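Local coordinates for protein putative silent information regulator 2 (Leishmania infantum, PDB 5OL0) that removes acetyl groups from lysine side chains of proteins at the expense of NAD, as a zinc-containing sirtuin that probably regulates gene expression, at residues Glu86-Ile91 / Val185-Val190; Arg122-Asn127 / Leu141-His146. One frame throughout, in Å; residues are numbered along the deposited sequence.

Contact 1: Glu86-Ile91 / Val185-Val190; sequences EIFYSI and VKPNVV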
loop_
_atom_site.group_PDB
_atom_site.type_symbol
_atom_site.label_atom_id
_atom_site.label_comp_id
_atom_site.label_asym_id
_atom_site.label_seq_id
_atom_site.Cartn_x
_atom_site.Cartn_y
_atom_site.Cartn_z
ATOM N N GLU A 86 23.597 -4.973 8.120
ATOM C CA GLU A 86 23.132 -6.004 9.016
ATOM C C GLU A 86 21.794 -5.641 9.627
ATOM O O GLU A 86 20.988 -6.522 9.865
ATOM C CB GLU A 86 24.208 -6.394 10.063
ATOM C CG GLU A 86 24.669 -5.299 11.027
ATOM C CD GLU A 86 25.804 -4.390 10.506
ATOM O OE1 GLU A 86 26.096 -4.354 9.270
ATOM O OE2 GLU A 86 26.405 -3.692 11.365
ATOM N N ILE A 87 21.501 -4.349 9.817
ATOM C CA ILE A 87 20.241 -3.966 10.463
ATOM C C ILE A 87 19.035 -4.233 9.547
ATOM O O ILE A 87 18.060 -4.862 9.948
ATOM C CB ILE A 87 20.223 -2.484 10.915
ATOM C CG1 ILE A 87 21.244 -2.269 12.043
ATOM C CG2 ILE A 87 18.820 -2.068 11.384
ATOM C CD1 ILE A 87 21.650 -0.826 12.293
ATOM N N PHE A 88 19.072 -3.744 8.320
ATOM C CA PHE A 88 17.915 -4.022 7.461
ATOM C C PHE A 88 17.880 -5.534 7.147
ATOM O O PHE A 88 16.832 -6.112 7.138
ATOM C CB PHE A 88 17.901 -3.194 6.211
ATOM C CG PHE A 88 17.007 -3.759 5.152
ATOM C CD1 PHE A 88 15.651 -3.514 5.185
ATOM C CD2 PHE A 88 17.537 -4.573 4.146
ATOM C CE1 PHE A 88 14.830 -4.053 4.215
ATOM C CE2 PHE A 88 16.724 -5.130 3.176
ATOM C CZ PHE A 88 15.369 -4.871 3.221
ATOM N N TYR A 89 19.021 -6.165 6.907
ATOM C CA TYR A 89 19.003 -7.581 6.568
ATOM C C TYR A 89 18.425 -8.416 7.684
ATOM O O TYR A 89 17.788 -9.433 7.426
ATOM C CB TYR A 89 20.390 -8.087 6.191
ATOM C CG TYR A 89 20.587 -8.009 4.715
ATOM C CD1 TYR A 89 20.682 -6.775 4.068
ATOM C CD2 TYR A 89 20.616 -9.150 3.950
ATOM C CE1 TYR A 89 20.838 -6.696 2.696
ATOM C CE2 TYR A 89 20.780 -9.082 2.584
ATOM C CZ TYR A 89 20.895 -7.862 1.955
ATOM O OH TYR A 89 21.024 -7.839 0.590
ATOM N N SER A 90 18.669 -7.992 8.927
ATOM C CA SER A 90 18.100 -8.640 10.082
ATOM C C SER A 90 16.597 -8.480 10.131
ATOM O O SER A 90 15.880 -9.421 10.451
ATOM C CB SER A 90 18.765 -8.124 11.339
ATOM O OG SER A 90 18.211 -8.739 12.459
ATOM N N ILE A 91 16.097 -7.305 9.781
ATOM C CA ILE A 91 14.655 -7.117 9.656
ATOM C C ILE A 91 14.075 -7.888 8.468
ATOM O O ILE A 91 12.998 -8.498 8.610
ATOM C CB ILE A 91 14.311 -5.621 9.603
ATOM C CG1 ILE A 91 14.366 -5.068 11.023
ATOM C CG2 ILE A 91 12.960 -5.315 8.979
ATOM C CD1 ILE A 91 15.728 -4.532 11.383
ATOM N N VAL A 185 23.611 -4.903 -2.035
ATOM C CA VAL A 185 22.375 -5.272 -2.757
ATOM C C VAL A 185 21.244 -5.313 -1.734
ATOM O O VAL A 185 21.437 -5.673 -0.514
ATOM C CB VAL A 185 22.548 -6.597 -3.526
ATOM C CG1 VAL A 185 21.212 -7.236 -3.943
ATOM C CG2 VAL A 185 23.411 -6.344 -4.765
ATOM N N LYS A 186 20.069 -4.909 -2.212
ATOM C CA LYS A 186 18.837 -5.113 -1.491
ATOM C C LYS A 186 17.726 -5.452 -2.448
ATOM O O LYS A 186 17.842 -5.179 -3.668
ATOM C CB LYS A 186 18.485 -3.898 -0.628
ATOM C CG LYS A 186 18.304 -2.599 -1.392
ATOM C CD LYS A 186 17.446 -1.652 -0.559
ATOM C CE LYS A 186 17.340 -0.310 -1.261
ATOM N NZ LYS A 186 16.528 -0.379 -2.509
ATOM N N PRO A 187 16.642 -6.049 -1.913
ATOM C CA PRO A 187 15.406 -6.139 -2.697
ATOM C C PRO A 187 14.976 -4.781 -3.140
ATOM O O PRO A 187 15.369 -3.768 -2.492
ATOM C CB PRO A 187 14.409 -6.715 -1.715
ATOM C CG PRO A 187 15.231 -7.466 -0.756
ATOM C CD PRO A 187 16.481 -6.646 -0.576
ATOM N N ASN A 188 14.214 -4.723 -4.215
ATOM C CA ASN A 188 13.809 -3.453 -4.843
ATOM C C ASN A 188 12.664 -2.853 -4.073
ATOM O O ASN A 188 11.595 -2.618 -4.617
ATOM C CB ASN A 188 13.471 -3.621 -6.357
ATOM C CG ASN A 188 14.729 -3.853 -7.221
ATOM O OD1 ASN A 188 15.868 -3.720 -6.730
ATOM N ND2 ASN A 188 14.539 -4.242 -8.491
ATOM N N VAL A 189 12.866 -2.685 -2.776
ATOM C CA VAL A 189 12.017 -1.824 -1.942
ATOM C C VAL A 189 12.557 -0.417 -2.063
ATOM O O VAL A 189 13.736 -0.241 -2.017
ATOM C CB VAL A 189 12.040 -2.256 -0.480
ATOM C CG1 VAL A 189 11.250 -1.286 0.381
ATOM C CG2 VAL A 189 11.409 -3.628 -0.380
ATOM N N VAL A 190 11.690 0.578 -2.256
ATOM C CA VAL A 190 12.104 1.971 -2.227
ATOM C C VAL A 190 12.390 2.358 -0.753
ATOM O O VAL A 190 11.521 2.270 0.120
ATOM C CB VAL A 190 11.057 2.911 -2.862
ATOM C CG1 VAL A 190 11.559 4.388 -2.860
ATOM C CG2 VAL A 190 10.742 2.508 -4.286
#
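Phe88 sends CG anti to its backbone N (chi1 162°), which carries its ring off helix 85-95 toward the chain at 185-190, while Tyr89, with chi1 at -93°, swings its phenol down the same side so that the hydroxyl arrives at the start of strand 185-187. There Tyr89 OH donates to Val185 O over 2.5 Å, a very short hydrogen bond. The carbonyl oxygen lies at the edge of the phenol ring and in its plane, but the hydroxyl stands 49° above the carbonyl plane. The same hydroxyl is within hydrogen-bonding range of Asn166 OD1 on helix 163-171, so as modelled the two oxygens would share its single proton.

One residue back, Phe88 meets Pro187 tip to tip: Phe88 CE2 lies 4.1 Å from Pro187 CD, which sits at the ring's edge. Lys186 CB approaches the same ring carbon obliquely, 4.4 Å from Phe88 CE2, and the chain runs on to Val189. At its end Lys186 NZ donates to Val189 O, 2.8 Å away and nearly along the C=O axis, and it forms a salt bridge with Glu194.

Val185 packs against the zinc-binding residues Cys154 and Cys178, so the helix is joined to the edge of the zinc module by one very short hydrogen bond and a small apolar patch. The buried phenol is thereby satisfied, and the buried ammonium is probably kept charged by Glu194.

Contact 2: Arg122-Asn127 / Leu141-His146; sequences RCCTQN and LLVEAH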
loop_
_atom_site.group_PDB
_atom_site.type_symbol
_atom_site.label_atom_id
_atom_site.label_comp_id
_atom_site.label_asym_id
_atom_site.label_seq_id
_atom_site.Cartn_x
_atom_site.Cartn_y
_atom_site.Cartn_z
ATOM N N ARG A 122 -6.745 2.771 -11.140
ATOM C CA ARG A 122 -5.379 2.394 -10.768
ATOM C C ARG A 122 -5.424 1.981 -9.333
ATOM O O ARG A 122 -6.223 2.509 -8.555
ATOM C CB ARG A 122 -4.422 3.585 -10.933
ATOM C CG ARG A 122 -2.972 3.200 -11.253
ATOM C CD ARG A 122 -2.888 2.823 -12.740
ATOM N NE ARG A 122 -1.543 2.356 -13.126
ATOM C CZ ARG A 122 -0.551 3.170 -13.554
ATOM N NH1 ARG A 122 -0.702 4.485 -13.620
ATOM N NH2 ARG A 122 0.624 2.666 -13.886
ATOM N N CYS A 123 -4.589 1.026 -8.993
ATOM C CA CYS A 123 -4.365 0.677 -7.611
ATOM C C CYS A 123 -2.936 1.095 -7.277
ATOM O O CYS A 123 -1.987 0.653 -7.945
ATOM C CB CYS A 123 -4.506 -0.840 -7.389
ATOM S SG CYS A 123 -4.118 -1.295 -5.667
ATOM N N CYS A 124 -2.779 1.927 -6.256
ATOM C CA CYS A 124 -1.448 2.409 -5.852
ATOM C C CYS A 124 -1.261 1.975 -4.420
ATOM O O CYS A 124 -2.047 2.375 -3.557
ATOM C CB CYS A 124 -1.415 3.917 -5.921
ATOM S SG CYS A 124 -1.528 4.644 -7.616
ATOM N N THR A 125 -0.219 1.204 -4.157
ATOM C CA THR A 125 0.021 0.644 -2.820
ATOM C C THR A 125 1.354 1.142 -2.284
ATOM O O THR A 125 2.317 1.262 -2.994
ATOM C CB THR A 125 0.004 -0.892 -2.860
ATOM O OG1 THR A 125 0.216 -1.428 -1.557
ATOM C CG2 THR A 125 1.062 -1.502 -3.834
ATOM N N GLN A 126 1.389 1.485 -1.029
ATOM C CA GLN A 126 2.619 1.761 -0.355
ATOM C C GLN A 126 3.151 0.519 0.385
ATOM O O GLN A 126 4.247 0.553 0.901
ATOM C CB GLN A 126 2.452 2.946 0.596
ATOM C CG GLN A 126 1.486 2.859 1.730
ATOM C CD GLN A 126 1.455 4.179 2.504
ATOM O OE1 GLN A 126 2.473 4.724 2.859
ATOM N NE2 GLN A 126 0.335 4.665 2.747
ATOM N N ASN A 127 2.417 -0.586 0.347
ATOM C CA ASN A 127 2.872 -1.827 0.944
ATOM C C ASN A 127 3.954 -2.469 0.050
ATOM O O ASN A 127 4.013 -2.267 -1.206
ATOM C CB ASN A 127 1.702 -2.781 1.159
ATOM C CG ASN A 127 0.741 -2.315 2.218
ATOM O OD1 ASN A 127 1.082 -1.466 3.081
ATOM N ND2 ASN A 127 -0.465 -2.934 2.229
ATOM N N LEU A 141 -2.487 -1.884 -14.266
ATOM C CA LEU A 141 -3.345 -1.224 -13.256
ATOM C C LEU A 141 -2.727 -1.095 -11.838
ATOM O O LEU A 141 -3.179 -0.269 -11.040
ATOM C CB LEU A 141 -4.687 -1.911 -13.175
ATOM C CG LEU A 141 -5.543 -1.841 -14.445
ATOM C CD1 LEU A 141 -6.862 -2.547 -14.214
ATOM C CD2 LEU A 141 -5.789 -0.396 -14.906
ATOM N N LEU A 142 -1.651 -1.829 -11.585
ATOM C CA LEU A 142 -1.018 -1.823 -10.273
ATOM C C LEU A 142 0.245 -0.957 -10.265
ATOM O O LEU A 142 1.087 -1.139 -11.107
ATOM C CB LEU A 142 -0.633 -3.220 -9.857
ATOM C CG LEU A 142 0.173 -3.351 -8.564
ATOM C CD1 LEU A 142 -0.711 -2.870 -7.397
ATOM C CD2 LEU A 142 0.626 -4.811 -8.389
ATOM N N VAL A 143 0.357 -0.089 -9.260
ATOM C CA VAL A 143 1.571 0.643 -8.948
ATOM C C VAL A 143 2.039 0.283 -7.555
ATOM O O VAL A 143 1.394 0.646 -6.544
ATOM C CB VAL A 143 1.291 2.119 -9.063
ATOM C CG1 VAL A 143 2.541 2.942 -8.704
ATOM C CG2 VAL A 143 0.802 2.416 -10.493
ATOM N N GLU A 144 3.163 -0.442 -7.514
ATOM C CA GLU A 144 3.907 -0.753 -6.283
ATOM C C GLU A 144 4.782 0.422 -6.034
ATOM O O GLU A 144 5.933 0.394 -6.417
ATOM C CB GLU A 144 4.740 -2.053 -6.464
ATOM C CG GLU A 144 3.843 -3.279 -6.350
ATOM C CD GLU A 144 4.483 -4.634 -6.640
ATOM O OE1 GLU A 144 5.377 -4.685 -7.487
ATOM O OE2 GLU A 144 4.050 -5.661 -6.061
ATOM N N ALA A 145 4.245 1.474 -5.408
ATOM C CA ALA A 145 4.967 2.718 -5.313
ATOM C C ALA A 145 6.262 2.694 -4.487
ATOM O O ALA A 145 7.119 3.563 -4.669
ATOM C CB ALA A 145 4.051 3.809 -4.775
ATOM N N HIS A 146 6.378 1.717 -3.593
ATOM C CA HIS A 146 7.549 1.491 -2.772
ATOM C C HIS A 146 8.229 0.178 -3.036
ATOM O O HIS A 146 8.945 -0.316 -2.184
ATOM C CB HIS A 146 7.169 1.547 -1.311
ATOM C CG HIS A 146 6.733 2.913 -0.888
ATOM N ND1 HIS A 146 5.991 3.142 0.254
ATOM C CD2 HIS A 146 6.924 4.121 -1.465
ATOM C CE1 HIS A 146 5.723 4.428 0.342
ATOM N NE2 HIS A 146 6.272 5.044 -0.693
HETATM O O HOH W 1 5.001 -0.900 -3.195
#
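The guanidinium of Arg122 carries Val143 CG2 on one face, 3.2 Å above the plane and displaced toward the rim, while the Leu141 carbonyl group lies at its edge. A bend at chi2 (78°) brings Arg122 across Val143 at about a right angle, and Arg122 NH2 comes within 3.4 Å of Val143 CG2; the charge itself is met by Asp202 and Asp207. The His146 imidazole runs alongside Gln126, pointing the same way, with the amide and ring planes 69° apart. His146 ND1 donates over 3.2 Å to an in-plane lone pair of Gln126 O, although that oxygen is tilted from the imidazole plane. That long, bent bond is consistent with a proton on ND1, which would leave NE2 as the basic nitrogen of the presumed proton acceptor.

Between these ends the two strands pair in parallel. Cys123 N bonds to Leu141 O over 2.8 Å, nearly straight, as do Val143 N to Cys123 O and Thr125 N to Val143 O; Ala145 N to Thr125 O, 3.1 Å, is more bent. At the strand's end Thr125 OG1 accepts from Asn127 N in an ST turn and also bonds to Glu132. Gln126 and Asn127, just beyond, probably line the NAD site. A water bridges the loops, donating to Asn127 O at 2.6 Å and accepting from His146 N.

Strand 142-144 is the edge of the six-stranded parallel Rossmann-type sheet, and strand 36-40 flanks 120-125 on its other side. Cys123 and Leu142 pack against crossover helix 131-134; Cys124 faces Leu39 and, with Arg122, Ala203 of helix 198-207.

The centres of the two contacts lie about 20 Å apart: contact 2 is in the parallel Rossmann-type sheet, and contact 1 joins helix 85-95 to an outer strand of the small antiparallel sheet of the zinc module. Along the chain the order is 86-91, 122-127, 141-146, 185-190, so both strands of contact 2 fall between the partners of contact 1. They meet where Val189-Val190 runs along Ala145-His146: Val190 N lies 2.9 Å from His146 O, a probable hydrogen bond, with Val189 CG1 packed on that oxygen and Val190 CG2 on Ala145 O. Here Val189, Val190 and His146 all touch a modified side chain of the bound peptide, consistent with a sirtuin substrate site between two domains.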